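Local coordinates for hydrazine synthase alpha subunit (Candidatus Kuenenia stuttgartiensis, PDB 5C2V), which condenses hydroxylamine with ammonia to yield hydrazine, as the diheme alpha subunit of the hydrazine synthase complex of an anammox bacterium, at residues Q36-A41 / P378-H383; I32-S37 / R58-D63; W308-L313 / G334-S339. One frame throughout, in Å; residues are numbered along the deposited sequence.

Contact 1. Residues Q36-A41 / P378-H383; sequences QSPRTA and PNWNDH. With CA (calcium ion), chain B.
Gln-36 lies against Trp-380 and Asp-382 where the six-bladed beta-propeller closes on itself: strand 381-387 returns to pair with the N-terminal strand 31-37, the closure often called molecular velcro. The side-chain amide of Gln-36 is nearly parallel to the indole, 5° between the planes, with OE1 over one face toward the rim, 4.1 Å from CD2 of Trp-380. Arg-58 is the main partner of OE1. On the other branch of the amide, NE2 makes a weak hydrogen bond to Asp-382 OD1. The second carboxylate oxygen, OD2 of Asp-382, binds the calcium ion at 2.4 Å. Trp-380 O is a further ligand at 2.2 Å, and Phe-358, Asp-376 and Asp-377 complete the site, so the metal ties the start of the returning strand to the neighbouring blade.

Ser-37 forms a hydrogen-bonded antiparallel pair with Asn-381, each backbone N meeting the other's O. Its hydroxyl OG, hydrogen-bonded to Ser-57, also lies in the ring plane of His-383, at the edge, 3.2 Å from CE1. Pro-38 touches the indole, its CD 4.1 Å from CZ3 of Trp-380; the same tryptophan side chain comes close to a bound trimethyl glycine.

Arg-39 leaves the pairing, and its CG comes within 3.9 Å of the backbone N of Asn-381. A bend at chi3 (51°) swings NE out of the extended line, and the guanidinium beyond it gives NH1 to Pro-378 O at 2.9 Å, the oxygen lying 15° out of the guanidinium plane.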
loop_
_atom_site.group_PDB
_atom_site.type_symbol
_atom_site.label_atom_id
_atom_site.label_comp_id
_atom_site.label_asym_id
_atom_site.label_seq_id
_atom_site.Cartn_x
_atom_site.Cartn_y
_atom_site.Cartn_z
ATOM N N GLN D 36 21.520 -27.248 -16.893
ATOM C CA GLN D 36 22.473 -27.189 -15.794
ATOM C C GLN D 36 23.318 -25.927 -15.907
ATOM O O GLN D 36 23.952 -25.684 -16.937
ATOM C CB GLN D 36 23.373 -28.425 -15.784
ATOM C CG GLN D 36 22.660 -29.716 -15.430
ATOM C CD GLN D 36 23.602 -30.902 -15.386
ATOM O OE1 GLN D 36 24.604 -30.940 -16.101
ATOM N NE2 GLN D 36 23.289 -31.875 -14.538
ATOM N N SER D 37 23.324 -25.128 -14.844
ATOM C CA SER D 37 24.086 -23.885 -14.825
ATOM C C SER D 37 25.139 -23.915 -13.724
ATOM O O SER D 37 24.919 -24.517 -12.679
ATOM C CB SER D 37 23.151 -22.688 -14.632
ATOM O OG SER D 37 22.265 -22.550 -15.728
ATOM N N PRO D 38 26.294 -23.276 -13.958
ATOM C CA PRO D 38 27.308 -23.196 -12.900
ATOM C C PRO D 38 26.748 -22.447 -11.698
ATOM O O PRO D 38 25.926 -21.554 -11.902
ATOM C CB PRO D 38 28.450 -22.411 -13.558
ATOM C CG PRO D 38 28.204 -22.522 -15.032
ATOM C CD PRO D 38 26.720 -22.590 -15.189
ATOM N N ARG D 39 27.172 -22.767 -10.479
ATOM C CA ARG D 39 26.624 -22.024 -9.357
ATOM C C ARG D 39 27.536 -20.833 -9.136
ATOM O O ARG D 39 28.599 -20.938 -8.525
ATOM C CB ARG D 39 26.546 -22.894 -8.101
ATOM C CG ARG D 39 26.011 -24.297 -8.338
ATOM C CD ARG D 39 26.311 -25.207 -7.154
ATOM N NE ARG D 39 25.899 -24.614 -5.885
ATOM C CZ ARG D 39 26.076 -25.187 -4.700
ATOM N NH1 ARG D 39 26.665 -26.372 -4.615
ATOM N NH2 ARG D 39 25.668 -24.573 -3.597
ATOM N N THR D 40 27.084 -19.693 -9.643
ATOM C CA THR D 40 27.825 -18.441 -9.601
ATOM C C THR D 40 26.831 -17.327 -9.920
ATOM O O THR D 40 25.763 -17.595 -10.472
ATOM C CB THR D 40 29.008 -18.429 -10.606
ATOM O OG1 THR D 40 29.735 -19.662 -10.520
ATOM C CG2 THR D 40 29.963 -17.281 -10.316
ATOM N N ALA D 41 27.168 -16.086 -9.588
ATOM C CA ALA D 41 26.341 -14.955 -9.984
ATOM C C ALA D 41 26.315 -14.805 -11.506
ATOM O O ALA D 41 25.292 -14.436 -12.083
ATOM C CB ALA D 41 26.839 -13.676 -9.333
ATOM N N PRO D 378 25.566 -31.862 -7.104
ATOM C CA PRO D 378 26.101 -30.832 -6.205
ATOM C C PRO D 378 26.913 -29.755 -6.929
ATOM O O PRO D 378 27.120 -28.676 -6.374
ATOM C CB PRO D 378 26.993 -31.633 -5.253
ATOM C CG PRO D 378 26.409 -33.003 -5.259
ATOM C CD PRO D 378 25.932 -33.219 -6.665
ATOM N N ASN D 379 27.362 -30.046 -8.146
ATOM C CA ASN D 379 28.191 -29.108 -8.897
ATOM C C ASN D 379 27.407 -28.234 -9.875
ATOM O O ASN D 379 27.985 -27.377 -10.544
ATOM C CB ASN D 379 29.281 -29.864 -9.660
ATOM C CG ASN D 379 30.246 -30.584 -8.739
ATOM O OD1 ASN D 379 29.900 -30.937 -7.611
ATOM N ND2 ASN D 379 31.465 -30.804 -9.216
ATOM N N TRP D 380 26.098 -28.448 -9.960
ATOM C CA TRP D 380 25.277 -27.710 -10.915
ATOM C C TRP D 380 23.941 -27.248 -10.338
ATOM O O TRP D 380 23.301 -27.955 -9.562
ATOM C CB TRP D 380 25.004 -28.564 -12.159
ATOM C CG TRP D 380 26.224 -28.953 -12.939
ATOM C CD1 TRP D 380 26.978 -30.078 -12.773
ATOM C CD2 TRP D 380 26.817 -28.230 -14.026
ATOM N NE1 TRP D 380 28.009 -30.096 -13.680
ATOM C CE2 TRP D 380 27.932 -28.973 -14.461
ATOM C CE3 TRP D 380 26.515 -27.026 -14.669
ATOM C CZ2 TRP D 380 28.748 -28.550 -15.509
ATOM C CZ3 TRP D 380 27.326 -26.607 -15.710
ATOM C CH2 TRP D 380 28.429 -27.369 -16.120
ATOM N N ASN D 381 23.511 -26.060 -10.740
ATOM C CA ASN D 381 22.127 -25.684 -10.530
ATOM C C ASN D 381 21.314 -26.381 -11.603
ATOM O O ASN D 381 21.503 -26.143 -12.798
ATOM C CB ASN D 381 21.936 -24.169 -10.599
ATOM C CG ASN D 381 22.182 -23.488 -9.268
ATOM O OD1 ASN D 381 22.007 -24.090 -8.208
ATOM N ND2 ASN D 381 22.585 -22.223 -9.315
ATOM N N ASP D 382 20.415 -27.253 -11.166
ATOM C CA ASP D 382 19.645 -28.074 -12.082
ATOM C C ASP D 382 18.231 -27.529 -12.158
ATOM O O ASP D 382 17.455 -27.661 -11.212
ATOM C CB ASP D 382 19.654 -29.536 -11.620
ATOM C CG ASP D 382 21.062 -30.057 -11.368
ATOM O OD1 ASP D 382 21.903 -29.960 -12.285
ATOM O OD2 ASP D 382 21.338 -30.548 -10.250
ATOM N N HIS D 383 17.895 -26.912 -13.288
ATOM C CA HIS D 383 16.603 -26.250 -13.411
ATOM C C HIS D 383 16.043 -26.341 -14.824
ATOM O O HIS D 383 16.650 -26.949 -15.704
ATOM C CB HIS D 383 16.712 -24.784 -12.978
ATOM C CG HIS D 383 17.480 -23.921 -13.930
ATOM N ND1 HIS D 383 18.815 -24.125 -14.213
ATOM C CD2 HIS D 383 17.105 -22.839 -14.653
ATOM C CE1 HIS D 383 19.224 -23.212 -15.076
ATOM N NE2 HIS D 383 18.205 -22.420 -15.359
HETATM CA CA CA B . 22.168 -29.360 -8.285
#

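Contact 2. Residues I32-S37 / R58-D63; sequences ILFTQS and RIVLFD
The side-chain oxygen OE1 of Gln-36 is gripped by two nitrogens of Arg-58, NE at 2.8 Å and NH2 at 3.0 Å, across two antiparallel strands of the blade that closes the six-bladed propeller. NE approaches nearly along the C=O axis and NH2 within the carbonyl plane, and amide and guanidinium are close to coplanar, 22° apart. The two side chains run side by side, that of Arg-58 extended from CG to NE. With NE and NH2 held in this way the rotation of the guanidinium is fixed, and NH1 makes a weak hydrogen bond to the carboxylate of a bound trimethyl glycine.

Three hydrogen-bonded pairs, Ile-32 with Phe-62, Phe-34 with Val-60 and Gln-36 with Arg-58, zip the backbones together, while the N-to-C directions of the two segments are 143° apart, short of the 180° of an untwisted antiparallel pair. On the opposite face from these residues, Leu-33 CD2 meets Leu-61 CB at 3.6 Å. That side, with Thr-35 and Ile-59, packs on strand 76-84 of the next blade; Thr-35 OG1 is hydrogen-bonded to Gln-384.

On the face of Gln-36 and Arg-58, with CG of Phe-34 between the backbone N and the carbonyl carbon (chi1 62°), the ring turns in toward strand 58-63 and takes CG2 of Val-60 over one face, a CH-pi contact 3.6 Å from its centroid. Phe-62 comes to the edge of the same ring, its CB 3.6 Å from CE2 of Phe-34, while its own CD2 meets CG1 of Ile-32 at 4.1 Å.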
loop_
_atom_site.group_PDB
_atom_site.type_symbol
_atom_site.label_atom_id
_atom_site.label_comp_id
_atom_site.label_asym_id
_atom_site.label_seq_id
_atom_site.Cartn_x
_atom_site.Cartn_y
_atom_site.Cartn_z
ATOM N N ILE D 32 13.822 -37.015 -19.572
ATOM C CA ILE D 32 13.595 -35.585 -19.374
ATOM C C ILE D 32 14.776 -34.734 -19.842
ATOM O O ILE D 32 15.928 -35.162 -19.784
ATOM C CB ILE D 32 13.307 -35.252 -17.889
ATOM C CG1 ILE D 32 14.512 -35.601 -17.011
ATOM C CG2 ILE D 32 12.059 -35.976 -17.397
ATOM C CD1 ILE D 32 14.339 -35.214 -15.559
ATOM N N LEU D 33 14.477 -33.527 -20.311
ATOM C CA LEU D 33 15.504 -32.558 -20.677
ATOM C C LEU D 33 15.567 -31.453 -19.632
ATOM O O LEU D 33 14.528 -30.987 -19.167
ATOM C CB LEU D 33 15.221 -31.953 -22.054
ATOM C CG LEU D 33 15.383 -32.822 -23.300
ATOM C CD1 LEU D 33 14.736 -32.146 -24.496
ATOM C CD2 LEU D 33 16.853 -33.080 -23.571
ATOM N N PHE D 34 16.771 -31.030 -19.258
ATOM C CA PHE D 34 16.880 -29.897 -18.340
ATOM C C PHE D 34 18.204 -29.147 -18.453
ATOM O O PHE D 34 19.180 -29.651 -19.010
ATOM C CB PHE D 34 16.658 -30.350 -16.891
ATOM C CG PHE D 34 17.665 -31.349 -16.394
ATOM C CD1 PHE D 34 18.810 -30.932 -15.733
ATOM C CD2 PHE D 34 17.455 -32.708 -16.564
ATOM C CE1 PHE D 34 19.732 -31.848 -15.266
ATOM C CE2 PHE D 34 18.375 -33.630 -16.100
ATOM C CZ PHE D 34 19.514 -33.199 -15.450
ATOM N N THR D 35 18.212 -27.930 -17.920
ATOM C CA THR D 35 19.370 -27.049 -17.980
ATOM C C THR D 35 20.210 -27.127 -16.708
ATOM O O THR D 35 19.683 -27.080 -15.593
ATOM C CB THR D 35 18.945 -25.582 -18.204
ATOM O OG1 THR D 35 18.111 -25.493 -19.367
ATOM C CG2 THR D 35 20.161 -24.687 -18.387
ATOM N N GLN D 36 21.520 -27.248 -16.893
ATOM C CA GLN D 36 22.473 -27.189 -15.794
ATOM C C GLN D 36 23.318 -25.927 -15.907
ATOM O O GLN D 36 23.952 -25.684 -16.937
ATOM C CB GLN D 36 23.373 -28.425 -15.784
ATOM C CG GLN D 36 22.660 -29.716 -15.430
ATOM C CD GLN D 36 23.602 -30.902 -15.386
ATOM O OE1 GLN D 36 24.604 -30.940 -16.101
ATOM N NE2 GLN D 36 23.289 -31.875 -14.538
ATOM N N SER D 37 23.324 -25.128 -14.844
ATOM C CA SER D 37 24.086 -23.885 -14.825
ATOM C C SER D 37 25.139 -23.915 -13.724
ATOM O O SER D 37 24.919 -24.517 -12.679
ATOM C CB SER D 37 23.151 -22.688 -14.632
ATOM O OG SER D 37 22.265 -22.550 -15.728
ATOM N N ARG D 58 24.778 -25.849 -19.748
ATOM C CA ARG D 58 24.551 -26.875 -20.757
ATOM C C ARG D 58 23.152 -27.474 -20.649
ATOM O O ARG D 58 22.581 -27.551 -19.563
ATOM C CB ARG D 58 25.604 -27.977 -20.634
ATOM C CG ARG D 58 25.536 -28.747 -19.326
ATOM C CD ARG D 58 26.764 -29.614 -19.126
ATOM N NE ARG D 58 26.588 -30.557 -18.027
ATOM C CZ ARG D 58 27.548 -31.351 -17.562
ATOM N NH1 ARG D 58 28.760 -31.310 -18.098
ATOM N NH2 ARG D 58 27.298 -32.182 -16.560
ATOM N N ILE D 59 22.601 -27.890 -21.785
ATOM C CA ILE D 59 21.317 -28.581 -21.803
ATOM C C ILE D 59 21.548 -30.082 -21.900
ATOM O O ILE D 59 22.283 -30.547 -22.772
ATOM C CB ILE D 59 20.435 -28.117 -22.973
ATOM C CG1 ILE D 59 20.203 -26.608 -22.895
ATOM C CG2 ILE D 59 19.111 -28.865 -22.977
ATOM C CD1 ILE D 59 19.298 -26.080 -23.976
ATOM N N VAL D 60 20.926 -30.838 -21.002
ATOM C CA VAL D 60 21.189 -32.269 -20.920
ATOM C C VAL D 60 19.926 -33.129 -20.942
ATOM O O VAL D 60 18.835 -32.682 -20.563
ATOM C CB VAL D 60 21.987 -32.612 -19.648
ATOM C CG1 VAL D 60 23.375 -31.993 -19.706
ATOM C CG2 VAL D 60 21.243 -32.140 -18.414
ATOM N N LEU D 61 20.102 -34.369 -21.393
ATOM C CA LEU D 61 19.038 -35.364 -21.431
ATOM C C LEU D 61 19.310 -36.470 -20.416
ATOM O O LEU D 61 20.422 -37.000 -20.343
ATOM C CB LEU D 61 18.905 -35.957 -22.836
ATOM C CG LEU D 61 17.911 -37.103 -23.033
ATOM C CD1 LEU D 61 16.503 -36.669 -22.658
ATOM C CD2 LEU D 61 17.955 -37.605 -24.469
ATOM N N PHE D 62 18.288 -36.816 -19.641
ATOM C CA PHE D 62 18.430 -37.778 -18.556
ATOM C C PHE D 62 17.340 -38.845 -18.602
ATOM O O PHE D 62 16.154 -38.532 -18.718
ATOM C CB PHE D 62 18.406 -37.052 -17.208
ATOM C CG PHE D 62 18.384 -37.968 -16.019
ATOM C CD1 PHE D 62 19.544 -38.585 -15.580
ATOM C CD2 PHE D 62 17.205 -38.200 -15.329
ATOM C CE1 PHE D 62 19.525 -39.426 -14.482
ATOM C CE2 PHE D 62 17.181 -39.039 -14.231
ATOM C CZ PHE D 62 18.342 -39.652 -13.807
ATOM N N ASP D 63 17.753 -40.105 -18.511
ATOM C CA ASP D 63 16.821 -41.226 -18.506
ATOM C C ASP D 63 16.432 -41.585 -17.075
ATOM O O ASP D 63 17.294 -41.803 -16.225
ATOM C CB ASP D 63 17.434 -42.435 -19.217
ATOM C CG ASP D 63 16.456 -43.585 -19.366
ATOM O OD1 ASP D 63 16.361 -44.411 -18.433
ATOM O OD2 ASP D 63 15.786 -43.664 -20.416
#

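Contact 3. Residues W308-L313 / G334-S339; sequences WGVGQL and GGLYRS
Gly-311 and Tyr-337 exchange two backbone hydrogen bonds, from Tyr-337 N to Gly-311 O at 2.7 Å and from Gly-311 N to Tyr-337 O at 3.1 Å. They form a single antiparallel bridge between two segments whose end-to-end directions are 113° apart. Beside it, the side chain of Gln-312 reaches back: it sets off away from the partner segment at CB, but a bend at chi2 (-59°) turns CD round, and NE2 donates to Gly-335 O at 3.1 Å. Gly-335 O lies 25° out of the amide plane of Gln-312, and OE1 of the same amide is hydrogen-bonded to Thr-330.

These bonds join two consecutive blades of the propeller, since strand 312-317 is the third of its sheet and strand 336-342 opens the next. A second copy of the subunit packs nearby, its Trp-308 against Leu-336 and its Tyr-305 against Gln-312.

Outward from the bridge, Val-310 lays CG1 over one face of the Arg-338 guanidinium, toward the rim and 3.6 Å from NE. That guanidinium also forms a salt bridge with Asp-44 and a cation-pi contact with Phe-358. Leu-313 meets Tyr-337 at about a right angle, with its CG 3.7 Å from CB of Tyr-337. Farther along the ring, whose OH is hydrogen-bonded to Asp-333, CD1 of Leu-313 approaches CD2 of Tyr-337 at 3.8 Å.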
loop_
_atom_site.group_PDB
_atom_site.type_symbol
_atom_site.label_atom_id
_atom_site.label_comp_id
_atom_site.label_asym_id
_atom_site.label_seq_id
_atom_site.Cartn_x
_atom_site.Cartn_y
_atom_site.Cartn_z
ATOM N N TRP D 308 13.866 -10.986 -9.827
ATOM C CA TRP D 308 14.348 -12.339 -9.548
ATOM C C TRP D 308 13.575 -13.420 -10.302
ATOM O O TRP D 308 12.361 -13.325 -10.481
ATOM C CB TRP D 308 14.289 -12.629 -8.047
ATOM C CG TRP D 308 15.498 -12.167 -7.296
ATOM C CD1 TRP D 308 16.319 -11.127 -7.621
ATOM C CD2 TRP D 308 16.036 -12.743 -6.099
ATOM N NE1 TRP D 308 17.328 -11.013 -6.695
ATOM C CE2 TRP D 308 17.177 -11.995 -5.750
ATOM C CE3 TRP D 308 15.659 -13.816 -5.285
ATOM C CZ2 TRP D 308 17.945 -12.284 -4.625
ATOM C CZ3 TRP D 308 16.424 -14.103 -4.169
ATOM C CH2 TRP D 308 17.554 -13.340 -3.849
ATOM N N GLY D 309 14.297 -14.450 -10.737
ATOM C CA GLY D 309 13.700 -15.566 -11.449
ATOM C C GLY D 309 13.481 -16.776 -10.559
ATOM O O GLY D 309 12.995 -17.813 -11.012
ATOM N N VAL D 310 13.848 -16.645 -9.288
ATOM C CA VAL D 310 13.602 -17.694 -8.305
ATOM C C VAL D 310 12.741 -17.137 -7.176
ATOM O O VAL D 310 12.680 -15.924 -6.979
ATOM C CB VAL D 310 14.912 -18.268 -7.732
ATOM C CG1 VAL D 310 15.805 -18.775 -8.855
ATOM C CG2 VAL D 310 15.637 -17.221 -6.904
ATOM N N GLY D 311 12.080 -18.019 -6.436
ATOM C CA GLY D 311 11.102 -17.593 -5.452
ATOM C C GLY D 311 10.222 -18.734 -4.985
ATOM O O GLY D 311 10.643 -19.890 -4.977
ATOM N N GLN D 312 9.006 -18.404 -4.561
ATOM C CA GLN D 312 8.031 -19.417 -4.177
ATOM C C GLN D 312 7.113 -19.773 -5.344
ATOM O O GLN D 312 7.273 -19.256 -6.451
ATOM C CB GLN D 312 7.203 -18.939 -2.983
ATOM C CG GLN D 312 8.032 -18.600 -1.756
ATOM C CD GLN D 312 8.844 -19.780 -1.256
ATOM O OE1 GLN D 312 8.447 -20.934 -1.414
ATOM N NE2 GLN D 312 9.990 -19.494 -0.650
ATOM N N LEU D 313 6.155 -20.659 -5.093
ATOM C CA LEU D 313 5.201 -21.070 -6.118
ATOM C C LEU D 313 3.787 -20.611 -5.778
ATOM O O LEU D 313 3.271 -20.910 -4.702
ATOM C CB LEU D 313 5.223 -22.590 -6.299
ATOM C CG LEU D 313 6.491 -23.218 -6.879
ATOM C CD1 LEU D 313 6.320 -24.722 -7.029
ATOM C CD2 LEU D 313 6.846 -22.581 -8.214
ATOM N N GLY D 334 11.158 -23.012 3.658
ATOM C CA GLY D 334 12.161 -21.972 3.494
ATOM C C GLY D 334 13.040 -22.111 2.260
ATOM O O GLY D 334 13.973 -21.331 2.068
ATOM N N GLY D 335 12.743 -23.096 1.417
ATOM C CA GLY D 335 13.527 -23.333 0.216
ATOM C C GLY D 335 13.118 -22.448 -0.947
ATOM O O GLY D 335 12.097 -21.764 -0.889
ATOM N N LEU D 336 13.920 -22.461 -2.009
ATOM C CA LEU D 336 13.635 -21.663 -3.198
ATOM C C LEU D 336 13.212 -22.531 -4.382
ATOM O O LEU D 336 13.852 -23.539 -4.693
ATOM C CB LEU D 336 14.852 -20.817 -3.582
ATOM C CG LEU D 336 15.232 -19.688 -2.621
ATOM C CD1 LEU D 336 16.414 -18.897 -3.161
ATOM C CD2 LEU D 336 14.043 -18.775 -2.366
ATOM N N TYR D 337 12.129 -22.123 -5.039
ATOM C CA TYR D 337 11.577 -22.861 -6.170
ATOM C C TYR D 337 11.717 -22.087 -7.476
ATOM O O TYR D 337 11.689 -20.856 -7.489
ATOM C CB TYR D 337 10.102 -23.188 -5.928
ATOM C CG TYR D 337 9.852 -24.204 -4.837
ATOM C CD1 TYR D 337 9.908 -23.844 -3.497
ATOM C CD2 TYR D 337 9.544 -25.522 -5.149
ATOM C CE1 TYR D 337 9.675 -24.770 -2.498
ATOM C CE2 TYR D 337 9.310 -26.455 -4.157
ATOM C CZ TYR D 337 9.375 -26.073 -2.833
ATOM O OH TYR D 337 9.143 -26.999 -1.842
ATOM N N ARG D 338 11.866 -22.820 -8.574
ATOM C CA ARG D 338 11.917 -22.226 -9.903
ATOM C C ARG D 338 11.534 -23.252 -10.969
ATOM O O ARG D 338 11.613 -24.463 -10.738
ATOM C CB ARG D 338 13.312 -21.659 -10.187
ATOM C CG ARG D 338 14.382 -22.722 -10.360
ATOM C CD ARG D 338 15.788 -22.146 -10.328
ATOM N NE ARG D 338 16.047 -21.223 -11.427
ATOM C CZ ARG D 338 17.240 -20.696 -11.689
ATOM N NH1 ARG D 338 18.283 -21.007 -10.932
ATOM N NH2 ARG D 338 17.390 -19.862 -12.709
ATOM N N SER D 339 11.116 -22.749 -12.127
ATOM C CA SER D 339 10.813 -23.567 -13.302
ATOM C C SER D 339 9.877 -24.751 -13.041
ATOM O O SER D 339 10.288 -25.903 -13.173
ATOM C CB SER D 339 12.117 -24.082 -13.913
ATOM O OG SER D 339 13.027 -23.019 -14.143
#

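From the N terminus, strand 31-37 enters two of the contacts. Contact 2 closes first, over a loop of 20 residues without helix or strand, pairing it with strand 58-63. Contact 1 spans 336 residues and pairs its other edge with strand 381-387, so the first and last strands of the propeller share one blade. The two contacts have Gln-36 and Ser-37 in common and touch directly, as where His-383 O approaches Thr-35 N. Contact 3 follows contact 2 in series and is nested inside the long loop of contact 1, joining the two blades that precede the closing strand. His-383 packs on Arg-338 and connects contacts 1 and 3; contacts 2 and 3 do not touch.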